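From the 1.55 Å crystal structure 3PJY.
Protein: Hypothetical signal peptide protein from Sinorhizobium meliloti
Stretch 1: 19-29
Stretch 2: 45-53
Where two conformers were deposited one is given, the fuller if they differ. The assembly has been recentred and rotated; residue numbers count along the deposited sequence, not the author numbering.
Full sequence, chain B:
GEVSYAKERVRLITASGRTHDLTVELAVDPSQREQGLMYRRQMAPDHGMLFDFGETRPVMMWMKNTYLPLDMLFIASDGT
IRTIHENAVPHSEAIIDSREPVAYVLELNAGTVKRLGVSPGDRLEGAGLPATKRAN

Stretch 1 19-29: THDLTVELAVD
Stretch 2 45-53: PDHGMLFDF

Two neighbouring parallel strands, 19-27 and 47-53, lie with their axes 4.4 Å apart at closest approach and their N-to-C directions 37° apart, burying 730 Å² in all. Both backbones are extended, with phi mostly between -84° and -155° and psi 103° to 157° except at Gly48 and Phe53 (-11°). In register, Thr23 faces His47, Val24 Gly48, Glu25 Met49, Leu26 Leu50 and Ala27 Phe51, with CA-CA distances of 4.7 to 5.0 Å. On stretch 1 the odd residues Thr23, Glu25 and Ala27 give and receive every backbone hydrogen bond of the ladder.

Pro45 (phi/psi -62/-33) leads in without contact. Asp46 (-97/21) then turns the chain into the strand, and its O accepts from Thr23 N at 2.9 Å. Its carboxylate (chi1 m, -67°) reaches back so that OD1 accepts from His20 NE2 at 2.7 Å, near the plane of the imidazole; His20, chi1 t and chi2 93°, extends its ring to meet it.

His47 (m, chi2 -111°) lays its ring beside Thr23 (m), whose CB sits over one face, 3.9 Å from the centroid of the His47 ring in a CH-pi contact. Water 1 lies 2.4 Å from His47 ND1 and gives a weak bond to Thr23 O at 3.5 Å.

Gly48 (-155/-173) is nearly fully extended. Its N donates to Thr23 O at 3.1 Å and its O accepts from Glu25 N at 3.0 Å, while Val24 CA approaches Gly48 O at 3.2 Å in a CA-H...O contact. Water 2 donates to Gly48 O (3.1 Å) and to Glu25 OE1 (2.7 Å), bridging carbonyl and carboxylate.

Met49, a selenomethionine (t, t, m), shares a face with Glu25 (m, t, chi3 -71°) and Ala27; Met49 SE packs 4.0 Å from Ala27 CB, and Met49 CE lies 4.0 Å from Glu25 OE1.

Leu50 (t, p), buried on the other face with buried Val24 (m) and partly exposed Leu26 (m, t), sets CB 4.0 Å from Val24 CG2 and CD2 3.8 Å from Leu26 CD2, branched aliphatics filling an apolar layer. Leu50 N donates to Glu25 O and Leu50 O accepts from Ala27 N, both at 2.9 Å.

Phe51 (m, chi2 76°) brings CD2 within 4.0 Å of Ala27 CB, whose small methyl thus contacts both Met49 and Phe51.

Asp52 (t, chi2 -9°) closes the ladder: its N donates to Ala27 O at 2.9 Å, almost linearly at 176°. Water 3 donates to Asp52 O (2.8 Å) and Val28 O (3.2 Å). The Phe53 (m) CA-to-CB bond points away, out of contact.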

# COMPACT_ATOMS: atom_id res chain seq x y z
N THR B 19 -1.30 8.50 -1.40
CA THR B 19 -1.05 7.42 -0.46
C THR B 19 -0.12 6.45 -1.13
O THR B 19 -0.20 6.21 -2.33
CB THR B 19 -2.39 6.74 -0.02
OG1 THR B 19 -2.12 5.80 1.05
CG2 THR B 19 -3.06 6.08 -1.14
N HIS B 20 0.80 5.90 -0.34
CA HIS B 20 1.73 4.89 -0.83
C HIS B 20 2.02 3.84 0.23
O HIS B 20 2.42 4.17 1.32
CB HIS B 20 3.03 5.50 -1.27
CG HIS B 20 3.87 4.56 -2.09
ND1 HIS B 20 3.81 4.53 -3.47
CD2 HIS B 20 4.79 3.63 -1.72
CE1 HIS B 20 4.66 3.60 -3.90
NE2 HIS B 20 5.27 3.06 -2.86
N ASP B 21 1.83 2.59 -0.12
CA ASP B 21 2.03 1.50 0.79
C ASP B 21 3.45 0.99 0.82
O ASP B 21 4.16 0.95 -0.22
CB ASP B 21 1.11 0.32 0.44
CG ASP B 21 -0.35 0.66 0.53
OD1 ASP B 21 -0.80 1.36 1.46
OD2 ASP B 21 -1.11 0.18 -0.32
N LEU B 22 3.85 0.58 2.02
CA LEU B 22 5.13 -0.03 2.29
C LEU B 22 4.93 -1.27 3.14
O LEU B 22 3.95 -1.39 3.90
CB LEU B 22 6.09 0.92 3.05
CG LEU B 22 6.32 2.31 2.47
CD1 LEU B 22 6.93 3.27 3.53
CD2 LEU B 22 7.20 2.21 1.22
N THR B 23 5.91 -2.17 3.08
CA THR B 23 5.97 -3.31 4.00
C THR B 23 7.19 -3.06 4.86
O THR B 23 8.27 -2.82 4.36
CB THR B 23 6.19 -4.60 3.26
OG1 THR B 23 5.06 -4.85 2.43
CG2 THR B 23 6.30 -5.73 4.27
N VAL B 24 6.98 -3.07 6.16
CA VAL B 24 8.05 -2.82 7.10
C VAL B 24 8.26 -3.96 8.06
O VAL B 24 7.28 -4.62 8.50
CB VAL B 24 7.86 -1.52 7.89
CG1 VAL B 24 7.89 -0.31 6.88
CG2 VAL B 24 6.59 -1.48 8.70
N GLU B 25 9.53 -4.20 8.41
CA GLU B 25 9.88 -4.99 9.58
C GLU B 25 9.86 -4.11 10.80
O GLU B 25 10.38 -2.98 10.76
CB GLU B 25 11.26 -5.59 9.38
CG GLU B 25 11.31 -6.70 8.38
CD GLU B 25 12.75 -6.96 7.94
OE1 GLU B 25 13.31 -6.12 7.21
OE2 GLU B 25 13.30 -7.97 8.28
N LEU B 26 9.28 -4.62 11.88
CA LEU B 26 9.18 -3.87 13.12
C LEU B 26 10.33 -4.18 14.07
O LEU B 26 10.39 -5.28 14.60
CB LEU B 26 7.84 -4.20 13.81
CG LEU B 26 6.57 -3.93 13.02
CD1 LEU B 26 5.35 -4.37 13.82
CD2 LEU B 26 6.47 -2.41 12.68
N ALA B 27 11.16 -3.18 14.34
CA ALA B 27 12.27 -3.31 15.28
C ALA B 27 11.74 -2.77 16.60
O ALA B 27 11.61 -1.54 16.77
CB ALA B 27 13.49 -2.57 14.80
N VAL B 28 11.49 -3.72 17.51
CA VAL B 28 10.91 -3.46 18.82
C VAL B 28 11.93 -3.72 19.96
O VAL B 28 12.19 -2.86 20.80
CB VAL B 28 9.69 -4.37 19.01
CG1 VAL B 28 8.94 -4.04 20.31
CG2 VAL B 28 8.73 -4.23 17.83
N ASP B 29 12.49 -4.91 19.99
CA ASP B 29 13.47 -5.25 21.02
C ASP B 29 14.65 -4.24 20.98
O ASP B 29 14.92 -3.66 19.92
CB ASP B 29 14.01 -6.67 20.76
CG ASP B 29 12.92 -7.72 20.51
OD1 ASP B 29 11.80 -7.69 21.10
OD2 ASP B 29 13.22 -8.66 19.76
N PRO B 45 12.39 -1.61 -2.99
CA PRO B 45 12.12 -0.18 -2.89
C PRO B 45 10.94 0.19 -1.96
O PRO B 45 10.95 1.24 -1.31
CB PRO B 45 11.75 0.23 -4.31
CG PRO B 45 12.48 -0.75 -5.17
CD PRO B 45 12.46 -2.06 -4.42
N ASP B 46 9.92 -0.67 -1.90
CA ASP B 46 8.77 -0.42 -1.02
C ASP B 46 8.87 -1.16 0.34
O ASP B 46 7.83 -1.38 1.00
CB ASP B 46 7.45 -0.72 -1.73
CG ASP B 46 7.16 0.24 -2.88
OD1 ASP B 46 7.43 1.45 -2.76
OD2 ASP B 46 6.73 -0.25 -3.95
N HIS B 47 10.08 -1.53 0.74
CA HIS B 47 10.32 -2.17 2.02
C HIS B 47 11.22 -1.30 2.89
O HIS B 47 12.16 -0.67 2.40
CB HIS B 47 10.96 -3.52 1.85
CG HIS B 47 10.01 -4.60 1.43
ND1 HIS B 47 9.65 -5.64 2.27
CD2 HIS B 47 9.39 -4.83 0.25
CE1 HIS B 47 8.83 -6.46 1.62
NE2 HIS B 47 8.66 -5.99 0.40
N GLY B 48 10.96 -1.33 4.19
CA GLY B 48 11.76 -0.60 5.15
C GLY B 48 11.72 -1.21 6.52
O GLY B 48 11.20 -2.32 6.70
N MSE B 49 12.31 -0.50 7.46
CA MSE B 49 12.32 -0.94 8.84
C MSE B 49 11.75 0.19 9.69
O MSE B 49 12.18 1.34 9.60
CB MSE B 49 13.71 -1.35 9.27
CG MSE B 49 13.75 -1.80 10.70
SE MSE B 49 15.37 -2.74 11.25
CE MSE B 49 15.05 -4.41 10.37
N LEU B 50 10.78 -0.16 10.52
CA LEU B 50 10.12 0.77 11.39
C LEU B 50 10.60 0.46 12.83
O LEU B 50 10.34 -0.61 13.38
CB LEU B 50 8.61 0.66 11.34
CG LEU B 50 7.79 1.64 12.20
CD1 LEU B 50 8.06 3.09 11.77
CD2 LEU B 50 6.29 1.30 12.08
N PHE B 51 11.32 1.41 13.38
CA PHE B 51 11.88 1.35 14.73
C PHE B 51 10.82 1.88 15.68
O PHE B 51 10.42 3.06 15.58
CB PHE B 51 13.14 2.18 14.83
CG PHE B 51 14.27 1.67 13.97
CD1 PHE B 51 14.26 1.88 12.60
CD2 PHE B 51 15.33 0.93 14.51
CE1 PHE B 51 15.24 1.37 11.77
CE2 PHE B 51 16.34 0.45 13.66
CZ PHE B 51 16.31 0.64 12.32
N ASP B 52 10.35 1.06 16.61
CA ASP B 52 9.30 1.41 17.57
C ASP B 52 9.96 1.48 18.92
O ASP B 52 10.35 0.46 19.51
CB ASP B 52 8.22 0.33 17.54
CG ASP B 52 7.10 0.59 18.53
OD1 ASP B 52 7.22 1.50 19.35
OD2 ASP B 52 6.10 -0.14 18.49
N PHE B 53 10.20 2.70 19.40
CA PHE B 53 10.94 2.92 20.65
C PHE B 53 10.12 2.68 21.91
O PHE B 53 10.67 2.65 23.01
CB PHE B 53 11.48 4.36 20.64
CG PHE B 53 12.41 4.58 19.51
CD1 PHE B 53 13.64 4.04 19.53
CD2 PHE B 53 12.00 5.24 18.37
CE1 PHE B 53 14.50 4.18 18.45
CE2 PHE B 53 12.89 5.39 17.31
CZ PHE B 53 14.10 4.80 17.37
O HOH W 1 10.03 -5.79 4.67
O HOH W 2 12.11 -4.83 5.16
O HOH W 3 9.86 -0.96 21.85